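Local coordinates for conserved hypothetical protein NMB0706 (Neisseria meningitidis, PDB 1RV9) that is of unknown function but adopts an alpha-beta-beta-alpha structure and belongs to the family named multi-copper polyphenol oxidoreductase laccase, at residues A59-R62 with N63-V67; F123-A127 with G128-A132. One frame throughout, in Å; residues are numbered along the deposited sequence.

Interaction 1: residues A59-R62 with N63-V67; sequences AVRR and NREIV
Asn63 donates its backbone N-H to Ala59 O, 2.9 Å away, while its side chain leans back beside the same carbonyl. CG stands anti to the carbonyl carbon (chi1 -64°), which brings ND2 to 3.2 Å from Ala59 O, but the angle there is too poor for a hydrogen bond. The amide is satisfied by loop residues instead: OD1 accepts from Val39 N, and ND2 donates to Asn48 O and Ser40 OG, so this buried group has both its oxygen and its nitrogen engaged.

Along helix 57-71 the next three residues repeat the backbone pattern. Val60 O receives Arg64 N at 2.9 Å, Arg61 O takes Glu65 N at 3.0 Å, and Arg62 O takes Ile66 N, also at 3.0 Å, the regular i to i+4 bonding of an alpha-helix. All four carbonyl oxygens from Ala59 to Arg62 are thus engaged by backbone N-H groups.

Val60 and Arg64 run side by side in the same direction, and Val60 CG1 lies 4.0 Å from Arg64 NE, an apolar methyl alongside the polar end. NE donates a hydrogen bond to Leu49 O, and with the cation-pi contact to Tyr77 this probably holds the extended chain against the loops.

On the exposed side Arg61 and Glu65, four residues apart, are modelled as a salt bridge, but Glu65 OE2 and Arg61 NE stand too close, so the positions of both are doubtful.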
loop_
_atom_site.group_PDB
_atom_site.type_symbol
_atom_site.label_atom_id
_atom_site.label_comp_id
_atom_site.label_asym_id
_atom_site.label_seq_id
_atom_site.Cartn_x
_atom_site.Cartn_y
_atom_site.Cartn_z
ATOM N N ALA A 59 1.330 21.305 8.343
ATOM C CA ALA A 59 2.284 20.821 7.352
ATOM C C ALA A 59 1.683 19.659 6.569
ATOM O O ALA A 59 1.777 19.612 5.343
ATOM C CB ALA A 59 3.574 20.381 8.034
ATOM N N VAL A 60 1.068 18.721 7.281
ATOM C CA VAL A 60 0.451 17.566 6.632
ATOM C C VAL A 60 -0.652 18.015 5.681
ATOM O O VAL A 60 -0.795 17.475 4.584
ATOM C CB VAL A 60 -0.150 16.590 7.664
ATOM C CG1 VAL A 60 -0.854 15.439 6.944
ATOM C CG2 VAL A 60 0.949 16.053 8.564
ATOM N N ARG A 61 -1.435 19.002 6.105
ATOM C CA ARG A 61 -2.515 19.521 5.277
ATOM C C ARG A 61 -1.940 20.053 3.969
ATOM O O ARG A 61 -2.498 19.831 2.894
ATOM C CB ARG A 61 -3.249 20.645 6.013
ATOM C CG ARG A 61 -4.388 21.275 5.230
ATOM C CD ARG A 61 -4.354 22.789 5.383
ATOM N NE ARG A 61 -3.809 23.433 4.190
ATOM C CZ ARG A 61 -2.936 24.437 4.202
ATOM N NH1 ARG A 61 -2.489 24.923 5.352
ATOM N NH2 ARG A 61 -2.516 24.965 3.058
ATOM N N ARG A 62 -0.817 20.758 4.064
ATOM C CA ARG A 62 -0.178 21.316 2.881
ATOM C C ARG A 62 0.367 20.208 1.978
ATOM O O ARG A 62 0.243 20.284 0.754
ATOM C CB ARG A 62 0.936 22.277 3.301
ATOM C CG ARG A 62 0.430 23.424 4.173
ATOM C CD ARG A 62 1.581 24.209 4.775
ATOM N NE ARG A 62 2.334 24.947 3.766
ATOM C CZ ARG A 62 3.637 25.196 3.846
ATOM N NH1 ARG A 62 4.334 24.758 4.888
ATOM N NH2 ARG A 62 4.245 25.885 2.889
ATOM N N ASN A 63 0.963 19.177 2.572
ATOM C CA ASN A 63 1.496 18.074 1.774
ATOM C C ASN A 63 0.365 17.367 1.027
ATOM O O ASN A 63 0.527 16.969 -0.129
ATOM C CB ASN A 63 2.245 17.070 2.657
ATOM C CG ASN A 63 3.476 17.672 3.306
ATOM O OD1 ASN A 63 4.167 18.497 2.707
ATOM N ND2 ASN A 63 3.769 17.246 4.531
ATOM N N ARG A 64 -0.785 17.217 1.678
ATOM C CA ARG A 64 -1.918 16.565 1.032
ATOM C C ARG A 64 -2.452 17.444 -0.093
ATOM O O ARG A 64 -2.975 16.947 -1.089
ATOM C CB ARG A 64 -3.011 16.247 2.055
ATOM C CG ARG A 64 -2.625 15.113 2.998
ATOM C CD ARG A 64 -3.776 14.703 3.898
ATOM N NE ARG A 64 -3.465 13.498 4.666
ATOM C CZ ARG A 64 -4.349 12.843 5.407
ATOM N NH1 ARG A 64 -5.600 13.278 5.479
ATOM N NH2 ARG A 64 -3.990 11.752 6.072
ATOM N N GLU A 65 -2.316 18.756 0.066
ATOM C CA GLU A 65 -2.754 19.684 -0.968
ATOM C C GLU A 65 -1.868 19.510 -2.191
ATOM O O GLU A 65 -2.343 19.515 -3.328
ATOM C CB GLU A 65 -2.636 21.121 -0.478
ATOM C CG GLU A 65 -3.800 21.585 0.343
ATOM C CD GLU A 65 -3.645 23.020 0.772
ATOM O OE1 GLU A 65 -3.162 23.839 -0.039
ATOM O OE2 GLU A 65 -4.021 23.332 1.915
ATOM N N ILE A 66 -0.568 19.377 -1.944
ATOM C CA ILE A 66 0.401 19.189 -3.014
ATOM C C ILE A 66 0.051 17.928 -3.798
ATOM O O ILE A 66 0.124 17.906 -5.029
ATOM C CB ILE A 66 1.834 19.067 -2.444
ATOM C CG1 ILE A 66 2.269 20.413 -1.859
ATOM C CG2 ILE A 66 2.806 18.637 -3.534
ATOM C CD1 ILE A 66 3.602 20.368 -1.142
ATOM N N VAL A 67 -0.338 16.879 -3.084
ATOM C CA VAL A 67 -0.700 15.629 -3.737
ATOM C C VAL A 67 -2.004 15.776 -4.515
ATOM O O VAL A 67 -2.114 15.291 -5.640
ATOM C CB VAL A 67 -0.833 14.477 -2.709
ATOM C CG1 VAL A 67 -1.511 13.270 -3.351
ATOM C CG2 VAL A 67 0.544 14.081 -2.208
#

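Interaction 2: residues F123-A127 with G128-A132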
loop_
_atom_site.group_PDB
_atom_site.type_symbol
_atom_site.label_atom_id
_atom_site.label_comp_id
_atom_site.label_asym_id
_atom_site.label_seq_id
_atom_site.Cartn_x
_atom_site.Cartn_y
_atom_site.Cartn_z
ATOM N N PHE A 123 -4.772 -2.197 -7.285
ATOM C CA PHE A 123 -5.462 -3.143 -8.168
ATOM C C PHE A 123 -6.238 -2.432 -9.269
ATOM O O PHE A 123 -6.708 -1.313 -9.088
ATOM C CB PHE A 123 -6.508 -3.954 -7.393
ATOM C CG PHE A 123 -5.957 -4.824 -6.303
ATOM C CD1 PHE A 123 -5.715 -6.176 -6.529
ATOM C CD2 PHE A 123 -5.760 -4.314 -5.023
ATOM C CE1 PHE A 123 -5.294 -7.010 -5.491
ATOM C CE2 PHE A 123 -5.340 -5.138 -3.982
ATOM C CZ PHE A 123 -5.107 -6.490 -4.217
ATOM N N CYS A 124 -6.390 -3.106 -10.404
ATOM C CA CYS A 124 -7.200 -2.581 -11.499
ATOM C C CYS A 124 -7.481 -3.760 -12.418
ATOM O O CYS A 124 -6.862 -4.812 -12.274
ATOM C CB CYS A 124 -6.475 -1.467 -12.269
ATOM S SG CYS A 124 -5.258 -1.994 -13.509
ATOM N N ASP A 125 -8.437 -3.601 -13.325
ATOM C CA ASP A 125 -8.730 -4.665 -14.279
ATOM C C ASP A 125 -8.198 -4.220 -15.641
ATOM O O ASP A 125 -7.967 -3.028 -15.867
ATOM C CB ASP A 125 -10.237 -4.977 -14.316
ATOM C CG ASP A 125 -11.084 -3.803 -14.752
ATOM O OD1 ASP A 125 -10.709 -2.648 -14.470
ATOM O OD2 ASP A 125 -12.150 -4.042 -15.366
ATOM N N ARG A 126 -7.978 -5.178 -16.534
ATOM C CA ARG A 126 -7.431 -4.890 -17.861
ATOM C C ARG A 126 -8.234 -3.872 -18.662
ATOM O O ARG A 126 -7.660 -3.075 -19.409
ATOM C CB ARG A 126 -7.314 -6.189 -18.667
ATOM C CG ARG A 126 -6.451 -7.260 -18.011
ATOM C CD ARG A 126 -4.955 -7.038 -18.227
ATOM N NE ARG A 126 -4.166 -7.998 -17.455
ATOM C CZ ARG A 126 -2.851 -8.174 -17.576
ATOM N NH1 ARG A 126 -2.154 -7.458 -18.450
ATOM N NH2 ARG A 126 -2.230 -9.066 -16.816
ATOM N N ALA A 127 -9.555 -3.895 -18.507
ATOM C CA ALA A 127 -10.434 -2.985 -19.242
ATOM C C ALA A 127 -10.557 -1.597 -18.622
ATOM O O ALA A 127 -11.117 -0.689 -19.233
ATOM C CB ALA A 127 -11.816 -3.610 -19.389
ATOM N N GLY A 128 -10.044 -1.436 -17.405
ATOM C CA GLY A 128 -10.108 -0.144 -16.748
ATOM C C GLY A 128 -11.497 0.274 -16.304
ATOM O O GLY A 128 -11.975 1.352 -16.671
ATOM N N THR A 129 -12.152 -0.568 -15.512
ATOM C CA THR A 129 -13.489 -0.244 -15.020
ATOM C C THR A 129 -13.527 -0.194 -13.494
ATOM O O THR A 129 -14.505 0.259 -12.908
ATOM C CB THR A 129 -14.538 -1.272 -15.484
ATOM O OG1 THR A 129 -14.351 -2.501 -14.774
ATOM C CG2 THR A 129 -14.411 -1.526 -16.985
ATOM N N ALA A 130 -12.462 -0.658 -12.853
ATOM C CA ALA A 130 -12.410 -0.657 -11.395
ATOM C C ALA A 130 -10.977 -0.612 -10.886
ATOM O O ALA A 130 -10.074 -1.177 -11.499
ATOM C CB ALA A 130 -13.116 -1.895 -10.847
ATOM N N VAL A 131 -10.781 0.079 -9.766
ATOM C CA VAL A 131 -9.467 0.191 -9.140
ATOM C C VAL A 131 -9.613 0.024 -7.632
ATOM O O VAL A 131 -10.726 0.046 -7.098
ATOM C CB VAL A 131 -8.803 1.567 -9.415
ATOM C CG1 VAL A 131 -8.573 1.745 -10.902
ATOM C CG2 VAL A 131 -9.672 2.690 -8.864
ATOM N N ALA A 132 -8.489 -0.165 -6.952
ATOM C CA ALA A 132 -8.492 -0.323 -5.503
ATOM C C ALA A 132 -7.088 -0.176 -4.941
ATOM O O ALA A 132 -6.101 -0.368 -5.646
ATOM C CB ALA A 132 -9.059 -1.691 -5.118
#
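Asp125 reaches across the turn with its carboxylate meeting the N-H groups of Thr129 and Ala130. OD1 takes both: Thr129 N at 2.7 Å, on the syn lone pair, and Ala130 N at 3.1 Å, from above the carboxylate plane. OD2 accepts the Thr129 hydroxyl, OG1 to OD2 2.8 Å, on the syn side but 33° out of plane. With chi1 62° the group sits between its own N and carbonyl carbon, and it crosses the Thr129 side chain at about a right angle.

Asp125 to Gly128 is a type I beta turn, closed by Gly128 N on Asp125 O at 3.0 Å. Gly128 has a positive phi of 70°, a value that favours glycine. Beyond the turn the hairpin pairs antiparallel: Phe123 and Ala132 form a hydrogen-bonded pair, Phe123 N to Ala132 O measuring 2.8 Å and Ala132 N to Phe123 O 3.0 Å. Their CB atoms touch at 4.1 Å on one face of the sheet; Cys124 CB meets Val131 CG1 on the other.

Strands 119-125 and 131-136 lie inside the six-stranded sheet. Phe123 and Ala132 pack on Thr149 and Met153 of helix 145-153, while Val131 packs against Ile252 and Leu254 of strand 248-254.

Overall arrangement
Both interactions are local, each within one continuous run of chain, but they hold different elements: interaction 1 joins successive turns of a single helix, interaction 2 two neighbouring strands and their turn. Their centres are 27 Å apart and their nearest atoms about 14 Å apart, so neither touches the other. Interaction 1 is partly buried; interaction 2 is mostly buried, with exposed residues confined to 126-129, at and just beyond the turn. The chemistry follows. In 59-67 an amide and an arginine tie the helix to loops, beside an exposed charged pair whose geometry is doubtful, whereas in 123-132 one carboxylate gathers backbone N-H groups and a hydroxyl before paired strand backbones and apolar side chains, Phe123 among them, take over.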